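PDB 2WSH: endonuclease II from Enterobacteria phage t4, which nicks and cleaves cytosine-containing host DNA in a sequence-specific, magnesium-dependent way, so that the phage can reuse the host nucleotides. Local coordinates for residues I46-D50 with E51-I55; L127-L131 with F132-W136. The protein carries 1 engineered substitution. One frame throughout, in Å; residues are numbered along the deposited sequence.

Interaction 1: I46-D50 with E51-I55; sequences IAIND and ELVYI. With PO4 (phosphate ion), chain E.
I46 meets V53 and Y54 with its two branches, each aimed by the first torsion. CG2 lies anti to the backbone N and reaches CG2 of V53 at 3.7 Å. CG1 lies beside the N (chi1 -55°), and the extended chain beyond it brings CD1 of I46 to CD2 of Y54 at 3.9 Å. The approach to the Y54 ring is oblique. In Y54, CG is anti to the N (chi1 -176°), and the ring runs out from the hairpin.

V53 and Y54 together face I46, which makes a classic beta bulge. I46 N donates a hydrogen bond to Y54 O, and V53 N donates one to I46 O (2.9 Å), almost straight at 179°. The extra residue brings V53 beside I46 and I48. CG1 of V53 packs on CG1 of I48 at 3.7 Å, the two side chains crossing at about a right angle. A type I' turn from I48 to E51 closes the hairpin, with N49 and D50 at its corner. I48 N bonds to E51 O, and E51 N returns to I48 O from above the carbonyl plane. In one conformer, D50 OD1 forms a salt bridge with K96 NZ, and K96 donates its backbone N-H to N49 OD1.

Y54 OH donates a very short bond of 2.5 Å to O1 of the phosphate ion; that oxygen lies in the ring plane, at the edge. Y44, R64 and K83 also bind this ion. The ion probably comes from the crystallisation liquor; in a GIY-YIG nuclease it may mark where a DNA phosphate binds.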
loop_
_atom_site.group_PDB
_atom_site.type_symbol
_atom_site.label_atom_id
_atom_site.label_comp_id
_atom_site.label_asym_id
_atom_site.label_seq_id
_atom_site.Cartn_x
_atom_site.Cartn_y
_atom_site.Cartn_z
ATOM N N ILE A 46 -23.580 -13.622 -6.099
ATOM C CA ILE A 46 -24.657 -14.399 -6.676
ATOM C C ILE A 46 -25.951 -13.646 -6.446
ATOM O O ILE A 46 -26.226 -13.210 -5.326
ATOM C CB ILE A 46 -24.749 -15.797 -6.043
ATOM C CG1 ILE A 46 -23.407 -16.516 -6.161
ATOM C CG2 ILE A 46 -25.862 -16.611 -6.701
ATOM C CD1 ILE A 46 -23.446 -17.957 -5.694
ATOM N N ALA A 47 -26.732 -13.483 -7.512
ATOM C CA ALA A 47 -28.002 -12.769 -7.440
ATOM C C ALA A 47 -29.139 -13.644 -7.937
ATOM O O ALA A 47 -29.025 -14.293 -8.976
ATOM C CB ALA A 47 -27.941 -11.480 -8.252
ATOM N N ILE A 48 -30.227 -13.662 -7.177
ATOM C CA ILE A 48 -31.416 -14.426 -7.525
ATOM C C ILE A 48 -32.576 -13.449 -7.672
ATOM O O ILE A 48 -32.939 -12.757 -6.720
ATOM C CB ILE A 48 -31.758 -15.468 -6.438
ATOM C CG1 ILE A 48 -30.544 -16.346 -6.119
ATOM C CG2 ILE A 48 -32.926 -16.334 -6.878
ATOM C CD1 ILE A 48 -30.124 -17.260 -7.256
ATOM N N ASN A 49 -33.146 -13.387 -8.868
ATOM C CA ASN A 49 -34.168 -12.397 -9.162
ATOM C C ASN A 49 -33.673 -10.990 -8.818
ATOM O O ASN A 49 -34.397 -10.185 -8.232
ATOM C CB ASN A 49 -35.463 -12.741 -8.426
ATOM C CG ASN A 49 -35.993 -14.112 -8.810
ATOM O OD1 ASN A 49 -35.847 -14.543 -9.955
ATOM N ND2 ASN A 49 -36.600 -14.807 -7.855
ATOM N N ASP A 50 -32.413 -10.728 -9.160
ATOM C CA ASP A 50 -31.792 -9.417 -8.970
ATOM C C ASP A 50 -31.445 -9.096 -7.515
ATOM O O ASP A 50 -31.061 -7.971 -7.203
ATOM C CB ASP A 50 -32.682 -8.313 -9.550
ATOM C CG ASP A 50 -32.926 -8.484 -11.034
ATOM O OD1 ASP A 50 -31.941 -8.670 -11.781
ATOM O OD2 ASP A 50 -34.100 -8.431 -11.453
ATOM N N GLU A 51 -31.571 -10.079 -6.630
ATOM C CA GLU A 51 -31.337 -9.846 -5.210
ATOM C C GLU A 51 -30.103 -10.602 -4.734
ATOM O O GLU A 51 -29.955 -11.798 -4.989
ATOM C CB GLU A 51 -32.575 -10.203 -4.386
ATOM C CG GLU A 51 -33.803 -9.389 -4.782
ATOM C CD GLU A 51 -35.017 -9.673 -3.917
ATOM O OE1 GLU A 51 -34.847 -9.907 -2.701
ATOM O OE2 GLU A 51 -36.144 -9.655 -4.457
ATOM N N LEU A 52 -29.207 -9.886 -4.064
ATOM C CA LEU A 52 -27.952 -10.451 -3.592
ATOM C C LEU A 52 -28.200 -11.560 -2.573
ATOM O O LEU A 52 -28.862 -11.337 -1.562
ATOM C CB LEU A 52 -27.100 -9.354 -2.952
ATOM C CG LEU A 52 -25.721 -9.745 -2.417
ATOM C CD1 LEU A 52 -24.815 -10.144 -3.563
ATOM C CD2 LEU A 52 -25.111 -8.597 -1.625
ATOM N N VAL A 53 -27.665 -12.749 -2.835
ATOM C CA VAL A 53 -27.790 -13.846 -1.881
ATOM C C VAL A 53 -26.448 -14.309 -1.321
ATOM O O VAL A 53 -26.399 -14.957 -0.279
ATOM C CB VAL A 53 -28.547 -15.052 -2.471
ATOM C CG1 VAL A 53 -29.941 -14.635 -2.906
ATOM C CG2 VAL A 53 -27.770 -15.669 -3.635
ATOM N N TYR A 54 -25.357 -13.971 -2.000
ATOM C CA TYR A 54 -24.057 -14.495 -1.594
ATOM C C TYR A 54 -22.877 -13.675 -2.099
ATOM O O TYR A 54 -22.850 -13.245 -3.250
ATOM C CB TYR A 54 -23.903 -15.940 -2.074
ATOM C CG TYR A 54 -22.621 -16.610 -1.626
ATOM C CD1 TYR A 54 -22.464 -17.041 -0.315
ATOM C CD2 TYR A 54 -21.572 -16.818 -2.517
ATOM C CE1 TYR A 54 -21.298 -17.660 0.100
ATOM C CE2 TYR A 54 -20.400 -17.437 -2.112
ATOM C CZ TYR A 54 -20.270 -17.855 -0.802
ATOM O OH TYR A 54 -19.114 -18.473 -0.385
ATOM N N ILE A 55 -21.901 -13.474 -1.221
ATOM C CA ILE A 55 -20.635 -12.857 -1.591
ATOM C C ILE A 55 -19.524 -13.884 -1.423
ATOM O O ILE A 55 -19.330 -14.422 -0.333
ATOM C CB ILE A 55 -20.309 -11.645 -0.699
ATOM C CG1 ILE A 55 -21.233 -10.472 -1.022
ATOM C CG2 ILE A 55 -18.851 -11.224 -0.880
ATOM C CD1 ILE A 55 -20.927 -9.808 -2.345
HETATM P P PO4 E . -16.503 -20.345 -2.340
HETATM O O1 PO4 E . -17.111 -19.135 -1.674
HETATM O O2 PO4 E . -15.023 -20.405 -2.040
HETATM O O3 PO4 E . -17.163 -21.619 -1.861
HETATM O O4 PO4 E . -16.727 -20.196 -3.823
#

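Interaction 2: L127-L131 with F132-W136; sequences LFIKL and FNPPW
L131 packs its branch over one face of the ring of F132, its neighbour in the chain, at the end of helix 121-132. The two side chains run side by side and point the same way. CG of L131 sits over the centre of the F132 ring, 4.0 Å from the centroid and only 8° off the normal, a CH-pi contact. CD2 of L131 extends over the same ring and comes within 3.8 Å of CZ of F132. CG of L131 is anti to its N (chi1 -176°), which carries the branch across to that face.

F128, one turn earlier, also points the same way as F132. Its ring presents an edge, with CD1 of F128 3.6 Å from CE2 of F132. The F132 ring packs further on L52 and meets H6, a residue of the purification tag, edge-to-face. F128 makes edge-to-face contacts with Y15 and F17, and it also packs on L113 of a second subunit.

Along the backbone, F132 N bonds to F128 O at 2.9 Å in the regular helical pattern. N133 N follows with a more bent bond to I129 O (2.7 Å, 139°). N133 then leaves the helix with positive phi, and its OD1 accepts a bond from Q139 NE2. P134 comes next; its CD lies 3.7 Å from I129 O, and its ring has no N-H to continue the helical bonding.

F128 and F132 are thus buried and join the helix to strand 51-58, while L131 is exposed. F128 O and I129 O each receive a backbone N-H before the chain turns away.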
loop_
_atom_site.group_PDB
_atom_site.type_symbol
_atom_site.label_atom_id
_atom_site.label_comp_id
_atom_site.label_asym_id
_atom_site.label_seq_id
_atom_site.Cartn_x
_atom_site.Cartn_y
_atom_site.Cartn_z
ATOM N N LEU A 127 -15.792 -7.518 4.628
ATOM C CA LEU A 127 -16.480 -6.232 4.726
ATOM C C LEU A 127 -17.799 -6.212 3.953
ATOM O O LEU A 127 -18.758 -5.565 4.370
ATOM C CB LEU A 127 -15.571 -5.094 4.259
ATOM C CG LEU A 127 -14.358 -4.798 5.145
ATOM C CD1 LEU A 127 -13.484 -3.744 4.503
ATOM C CD2 LEU A 127 -14.792 -4.360 6.543
ATOM N N PHE A 128 -17.841 -6.909 2.821
ATOM C CA PHE A 128 -19.078 -7.025 2.059
ATOM C C PHE A 128 -20.095 -7.864 2.829
ATOM O O PHE A 128 -21.284 -7.553 2.853
ATOM C CB PHE A 128 -18.822 -7.652 0.688
ATOM C CG PHE A 128 -18.396 -6.661 -0.361
ATOM C CD1 PHE A 128 -19.241 -5.635 -0.741
ATOM C CD2 PHE A 128 -17.156 -6.763 -0.965
ATOM C CE1 PHE A 128 -18.859 -4.721 -1.710
ATOM C CE2 PHE A 128 -16.763 -5.851 -1.937
ATOM C CZ PHE A 128 -17.618 -4.832 -2.306
ATOM N N ILE A 129 -19.615 -8.931 3.456
ATOM C CA ILE A 129 -20.485 -9.810 4.225
ATOM C C ILE A 129 -21.088 -9.072 5.424
ATOM O O ILE A 129 -22.290 -9.155 5.675
ATOM C CB ILE A 129 -19.739 -11.070 4.678
ATOM C CG1 ILE A 129 -19.352 -11.917 3.462
ATOM C CG2 ILE A 129 -20.588 -11.874 5.646
ATOM C CD1 ILE A 129 -18.478 -13.110 3.801
ATOM N N LYS A 130 -20.258 -8.332 6.153
ATOM C CA LYS A 130 -20.744 -7.534 7.276
ATOM C C LYS A 130 -21.686 -6.435 6.794
ATOM O O LYS A 130 -22.614 -6.040 7.501
ATOM C CB LYS A 130 -19.574 -6.924 8.053
ATOM C CG LYS A 130 -19.974 -5.804 9.001
ATOM C CD LYS A 130 -18.755 -5.103 9.582
ATOM C CE LYS A 130 -18.173 -5.872 10.758
ATOM N NZ LYS A 130 -18.977 -5.684 11.999
ATOM N N LEU A 131 -21.451 -5.952 5.579
ATOM C CA LEU A 131 -22.243 -4.860 5.031
ATOM C C LEU A 131 -23.646 -5.306 4.623
ATOM O O LEU A 131 -24.637 -4.664 4.974
ATOM C CB LEU A 131 -21.527 -4.216 3.841
ATOM C CG LEU A 131 -22.200 -2.988 3.217
ATOM C CD1 LEU A 131 -22.486 -1.929 4.271
ATOM C CD2 LEU A 131 -21.343 -2.413 2.100
ATOM N N PHE A 132 -23.728 -6.410 3.885
ATOM C CA PHE A 132 -25.002 -6.850 3.317
ATOM C C PHE A 132 -25.651 -8.031 4.040
ATOM O O PHE A 132 -26.838 -8.292 3.854
ATOM C CB PHE A 132 -24.834 -7.195 1.834
ATOM C CG PHE A 132 -24.398 -6.037 0.989
ATOM C CD1 PHE A 132 -25.161 -4.882 0.928
ATOM C CD2 PHE A 132 -23.235 -6.107 0.240
ATOM C CE1 PHE A 132 -24.765 -3.812 0.146
ATOM C CE2 PHE A 132 -22.834 -5.044 -0.546
ATOM C CZ PHE A 132 -23.599 -3.892 -0.591
ATOM N N ASN A 133 -24.882 -8.746 4.856
ATOM C CA ASN A 133 -25.384 -9.976 5.465
ATOM C C ASN A 133 -26.116 -10.848 4.447
ATOM O O ASN A 133 -27.281 -11.192 4.653
ATOM C CB ASN A 133 -26.344 -9.659 6.616
ATOM C CG ASN A 133 -25.674 -8.916 7.753
ATOM O OD1 ASN A 133 -24.765 -9.436 8.404
ATOM N ND2 ASN A 133 -26.128 -7.693 8.005
ATOM N N PRO A 134 -25.444 -11.208 3.343
ATOM C CA PRO A 134 -26.138 -12.036 2.352
ATOM C C PRO A 134 -26.607 -13.335 2.999
ATOM O O PRO A 134 -25.900 -13.877 3.841
ATOM C CB PRO A 134 -25.059 -12.314 1.298
ATOM C CG PRO A 134 -23.989 -11.286 1.545
ATOM C CD PRO A 134 -24.023 -11.016 3.010
ATOM N N PRO A 135 -27.792 -13.826 2.609
ATOM C CA PRO A 135 -28.452 -14.977 3.238
ATOM C C PRO A 135 -27.606 -16.246 3.207
ATOM O O PRO A 135 -27.605 -17.019 4.168
ATOM C CB PRO A 135 -29.705 -15.173 2.376
ATOM C CG PRO A 135 -29.928 -13.855 1.721
ATOM C CD PRO A 135 -28.565 -13.308 1.469
ATOM N N TRP A 136 -26.893 -16.460 2.107
ATOM C CA TRP A 136 -26.157 -17.706 1.908
ATOM C C TRP A 136 -24.785 -17.711 2.566
ATOM O O TRP A 136 -24.095 -18.726 2.552
ATOM C CB TRP A 136 -26.002 -17.985 0.417
ATOM C CG TRP A 136 -27.292 -18.240 -0.269
ATOM C CD1 TRP A 136 -28.546 -18.117 0.260
ATOM C CD2 TRP A 136 -27.464 -18.633 -1.631
ATOM N NE1 TRP A 136 -29.489 -18.428 -0.688
ATOM C CE2 TRP A 136 -28.851 -18.748 -1.860
ATOM C CE3 TRP A 136 -26.580 -18.916 -2.677
ATOM C CZ2 TRP A 136 -29.376 -19.122 -3.093
ATOM C CZ3 TRP A 136 -27.101 -19.290 -3.901
ATOM C CH2 TRP A 136 -28.487 -19.391 -4.098
#

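Overall arrangement
Interaction 1 comes first along the chain and closes the tight hairpin between strands 42-48 and 51-58. Interaction 2 follows near the C terminus, where helix 121-132 ends and the chain passes into a loop. Each is one continuous stretch, so the two stand in series and neither nest nor cross. Their centres are about 11 Å apart. The loop returns to the hairpin: V53 O probably accepts a hydrogen bond from W136 N at 2.9 Å, and P134 and P135 pack on the same carbonyl. W136 also reaches L86 and I87 of helix 82-92. The C-terminal segment thereby ties both helices to the hairpin within the GIY-YIG domain.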